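PDB 1YSJ: N-acetylcysteine deacetylase from Bacillus subtilis, which probably catalyses the deacetylation of N-acetylcysteine to cysteine and acetate, using two divalent metal ions per subunit, during breakdown of S-(2-succino)cysteine. Local coordinates for residues N36-L41 with F378-E383. The protein carries 1 engineered substitution. Sequence-based numbering, arbitrary orientation.
Sequences NMRRDL and FTLDEE
Glu382 reaches helix 28-43 from the loop before helix 384-402 and places its carboxylate between two consecutive arginines, Arg38 and Arg39. Arg39 grips it side-on with the two groups nearly coplanar (16°): NE donates to OE2 of Glu382 at 3.0 Å, while NH2 of Arg39 meets the syn lone pair of Glu382 OE1 at 2.8 Å in an almost straight bond. Arg38 comes in differently, its guanidinium turned 79° from the carboxylate, and its NH2 reaches Glu382 OE2 at 2.8 Å from above the carboxylate plane, so that OE2 takes two donors. A bend at chi2, with CG anti to the backbone N (chi1 -176°), brings the Arg38 guanidinium against Leu380, whose CD1 lies over its centre, 3.9 Å from CZ of Arg38. A water joins NH1 of Arg38 to the backbone N of Leu380, and NE of Arg38 forms a salt bridge with Asp125. Replacing Glu382 with an alanine is likely to deprive Arg39 of both these acceptors and weaken the tie between the N-terminal helix and a loop near the nickel site. Glu382 is shared by both arginines, and with Asp125 as a second partner of the buried Arg38 the charges probably come close to balance.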
ATOM      1  N   ASN A  36      28.899 -34.472 -16.785  1.00 46.26           N
ATOM      2  CA  ASN A  36      29.928 -33.444 -16.648  1.00 46.41           C
ATOM      3  C   ASN A  36      29.544 -32.081 -17.216  1.00 45.57           C
ATOM      4  O   ASN A  36      29.919 -31.055 -16.654  1.00 46.44           O
ATOM      5  CB  ASN A  36      31.269 -33.928 -17.213  1.00 46.35           C
ATOM      6  CG  ASN A  36      32.001 -34.862 -16.256  1.00 48.87           C
ATOM      7  OD1 ASN A  36      32.916 -35.585 -16.655  1.00 53.10           O
ATOM      8  ND2 ASN A  36      31.598 -34.849 -14.985  1.00 44.60           N
HETATM    9  N   MSE A  37      28.796 -32.073 -18.317  1.00 45.41           N
HETATM   10  CA  MSE A  37      28.282 -30.824 -18.887  1.00 47.70           C
HETATM   11  C   MSE A  37      27.212 -30.201 -17.995  1.00 45.04           C
HETATM   12  O   MSE A  37      27.236 -28.998 -17.742  1.00 44.03           O
HETATM   13  CB  MSE A  37      27.746 -31.038 -20.301  1.00 47.01           C
HETATM   14  CG  MSE A  37      28.840 -31.232 -21.348  1.00 50.98           C
HETATM   15 SE   MSE A  37      28.144 -31.297 -23.170  1.00 56.74          SE
HETATM   16  CE  MSE A  37      27.124 -32.952 -23.064  1.00 55.48           C
ATOM     17  N   ARG A  38      26.283 -31.028 -17.518  1.00 44.58           N
ATOM     18  CA  ARG A  38      25.254 -30.594 -16.575  1.00 44.65           C
ATOM     19  C   ARG A  38      25.874 -29.936 -15.342  1.00 44.24           C
ATOM     20  O   ARG A  38      25.426 -28.875 -14.904  1.00 44.27           O
ATOM     21  CB  ARG A  38      24.375 -31.779 -16.147  1.00 43.54           C
ATOM     22  CG  ARG A  38      23.204 -31.415 -15.227  1.00 43.36           C
ATOM     23  CD  ARG A  38      23.571 -31.517 -13.746  1.00 46.22           C
ATOM     24  NE  ARG A  38      22.552 -30.920 -12.883  1.00 45.92           N
ATOM     25  CZ  ARG A  38      22.212 -31.382 -11.681  1.00 43.74           C
ATOM     26  NH1 ARG A  38      21.269 -30.768 -10.977  1.00 39.16           N
ATOM     27  NH2 ARG A  38      22.798 -32.462 -11.183  1.00 43.27           N
ATOM     28  N   ARG A  39      26.901 -30.577 -14.793  1.00 42.80           N
ATOM     29  CA  ARG A  39      27.519 -30.129 -13.549  1.00 41.89           C
ATOM     30  C   ARG A  39      28.380 -28.887 -13.720  1.00 42.64           C
ATOM     31  O   ARG A  39      28.440 -28.054 -12.818  1.00 43.05           O
ATOM     32  CB  ARG A  39      28.324 -31.250 -12.919  1.00 41.11           C
ATOM     33  CG  ARG A  39      27.467 -32.383 -12.431  1.00 38.52           C
ATOM     34  CD  ARG A  39      28.320 -33.417 -11.759  1.00 37.85           C
ATOM     35  NE  ARG A  39      27.523 -34.564 -11.344  1.00 37.92           N
ATOM     36  CZ  ARG A  39      27.959 -35.513 -10.525  1.00 36.50           C
ATOM     37  NH1 ARG A  39      29.187 -35.446 -10.026  1.00 33.79           N
ATOM     38  NH2 ARG A  39      27.162 -36.525 -10.205  1.00 31.76           N
ATOM     39  N   ASP A  40      29.035 -28.766 -14.871  1.00 43.50           N
ATOM     40  CA  ASP A  40      29.793 -27.564 -15.201  1.00 44.89           C
ATOM     41  C   ASP A  40      28.890 -26.331 -15.245  1.00 43.43           C
ATOM     42  O   ASP A  40      29.265 -25.265 -14.755  1.00 43.35           O
ATOM     43  CB  ASP A  40      30.532 -27.730 -16.530  1.00 46.95           C
ATOM     44  CG  ASP A  40      31.324 -26.487 -16.923  1.00 53.05           C
ATOM     45  OD1 ASP A  40      31.798 -25.753 -16.029  1.00 57.15           O
ATOM     46  OD2 ASP A  40      31.475 -26.246 -18.136  1.00 62.18           O
ATOM     47  N   LEU A  41      27.704 -26.486 -15.831  1.00 42.43           N
ATOM     48  CA  LEU A  41      26.719 -25.413 -15.886  1.00 41.89           C
ATOM     49  C   LEU A  41      26.108 -25.104 -14.517  1.00 41.54           C
ATOM     50  O   LEU A  41      25.979 -23.938 -14.143  1.00 41.46           O
ATOM     51  CB  LEU A  41      25.620 -25.745 -16.897  1.00 44.09           C
ATOM     52  CG  LEU A  41      26.047 -26.031 -18.344  1.00 47.85           C
ATOM     53  CD1 LEU A  41      24.818 -26.290 -19.178  1.00 42.48           C
ATOM     54  CD2 LEU A  41      26.900 -24.910 -18.958  1.00 45.85           C
ATOM     55  N   PHE A 378      16.521 -27.642  -4.385  1.00 45.00           N
ATOM     56  CA  PHE A 378      16.068 -28.305  -5.612  1.00 45.92           C
ATOM     57  C   PHE A 378      17.115 -29.280  -6.167  1.00 48.11           C
ATOM     58  O   PHE A 378      18.299 -28.942  -6.268  1.00 47.94           O
ATOM     59  CB  PHE A 378      15.703 -27.247  -6.663  1.00 45.77           C
ATOM     60  CG  PHE A 378      15.477 -27.796  -8.042  1.00 41.55           C
ATOM     61  CD1 PHE A 378      14.205 -28.186  -8.449  1.00 38.44           C
ATOM     62  CD2 PHE A 378      16.535 -27.902  -8.947  1.00 44.27           C
ATOM     63  CE1 PHE A 378      13.985 -28.685  -9.736  1.00 41.09           C
ATOM     64  CE2 PHE A 378      16.327 -28.401 -10.236  1.00 43.84           C
ATOM     65  CZ  PHE A 378      15.046 -28.794 -10.629  1.00 43.27           C
ATOM     66  N   THR A 379      16.659 -30.482  -6.519  1.00 49.02           N
ATOM     67  CA  THR A 379      17.520 -31.548  -7.045  1.00 50.89           C
ATOM     68  C   THR A 379      16.894 -32.241  -8.254  1.00 51.52           C
ATOM     69  O   THR A 379      15.708 -32.065  -8.548  1.00 51.90           O
ATOM     70  CB  THR A 379      17.785 -32.648  -5.989  1.00 51.21           C
ATOM     71  OG1 THR A 379      16.536 -33.115  -5.461  1.00 50.29           O
ATOM     72  CG2 THR A 379      18.673 -32.137  -4.851  1.00 53.31           C
ATOM     73  N   LEU A 380      17.707 -33.043  -8.940  1.00 51.04           N
ATOM     74  CA  LEU A 380      17.235 -33.912 -10.011  1.00 51.21           C
ATOM     75  C   LEU A 380      18.143 -35.138 -10.123  1.00 50.54           C
ATOM     76  O   LEU A 380      19.340 -35.055  -9.845  1.00 50.87           O
ATOM     77  CB  LEU A 380      17.141 -33.149 -11.344  1.00 51.40           C
ATOM     78  CG  LEU A 380      18.399 -32.490 -11.922  1.00 54.43           C
ATOM     79  CD1 LEU A 380      19.064 -33.378 -12.981  1.00 50.94           C
ATOM     80  CD2 LEU A 380      18.045 -31.126 -12.504  1.00 53.79           C
ATOM     81  N   ASP A 381      17.559 -36.271 -10.509  1.00 49.30           N
ATOM     82  CA  ASP A 381      18.305 -37.515 -10.712  1.00 48.74           C
ATOM     83  C   ASP A 381      18.912 -37.469 -12.110  1.00 47.92           C
ATOM     84  O   ASP A 381      18.188 -37.365 -13.103  1.00 47.70           O
ATOM     85  CB  ASP A 381      17.371 -38.720 -10.566  1.00 47.78           C
ATOM     86  CG  ASP A 381      18.110 -40.024 -10.295  1.00 52.56           C
ATOM     87  OD1 ASP A 381      19.155 -40.288 -10.933  1.00 56.78           O
ATOM     88  OD2 ASP A 381      17.623 -40.808  -9.448  1.00 53.98           O
ATOM     89  N   GLU A 382      20.239 -37.545 -12.180  1.00 47.26           N
ATOM     90  CA  GLU A 382      20.972 -37.363 -13.438  1.00 45.77           C
ATOM     91  C   GLU A 382      20.819 -38.526 -14.425  1.00 45.68           C
ATOM     92  O   GLU A 382      21.271 -38.434 -15.567  1.00 46.16           O
ATOM     93  CB  GLU A 382      22.452 -37.067 -13.165  1.00 45.26           C
ATOM     94  CG  GLU A 382      22.701 -35.668 -12.602  1.00 45.77           C
ATOM     95  CD  GLU A 382      24.061 -35.512 -11.933  1.00 45.59           C
ATOM     96  OE1 GLU A 382      24.566 -36.495 -11.346  1.00 50.16           O
ATOM     97  OE2 GLU A 382      24.621 -34.394 -11.980  1.00 42.46           O
ATOM     98  N   GLU A 383      20.171 -39.606 -13.993  1.00 44.45           N
ATOM     99  CA  GLU A 383      19.836 -40.711 -14.894  1.00 44.73           C
ATOM    100  C   GLU A 383      18.859 -40.268 -15.989  1.00 42.95           C
ATOM    101  O   GLU A 383      18.814 -40.866 -17.067  1.00 42.79           O
ATOM    102  CB  GLU A 383      19.265 -41.906 -14.120  1.00 45.21           C
ATOM    103  CG  GLU A 383      20.219 -42.531 -13.090  1.00 51.55           C
ATOM    104  CD  GLU A 383      21.270 -43.462 -13.696  1.00 57.34           C
ATOM    105  OE1 GLU A 383      21.552 -43.371 -14.914  1.00 57.81           O
ATOM    106  OE2 GLU A 383      21.822 -44.290 -12.938  1.00 59.16           O
TER
HETATM  107  O   HOH W   1      20.729 -32.129  -8.099  1.00 41.08           O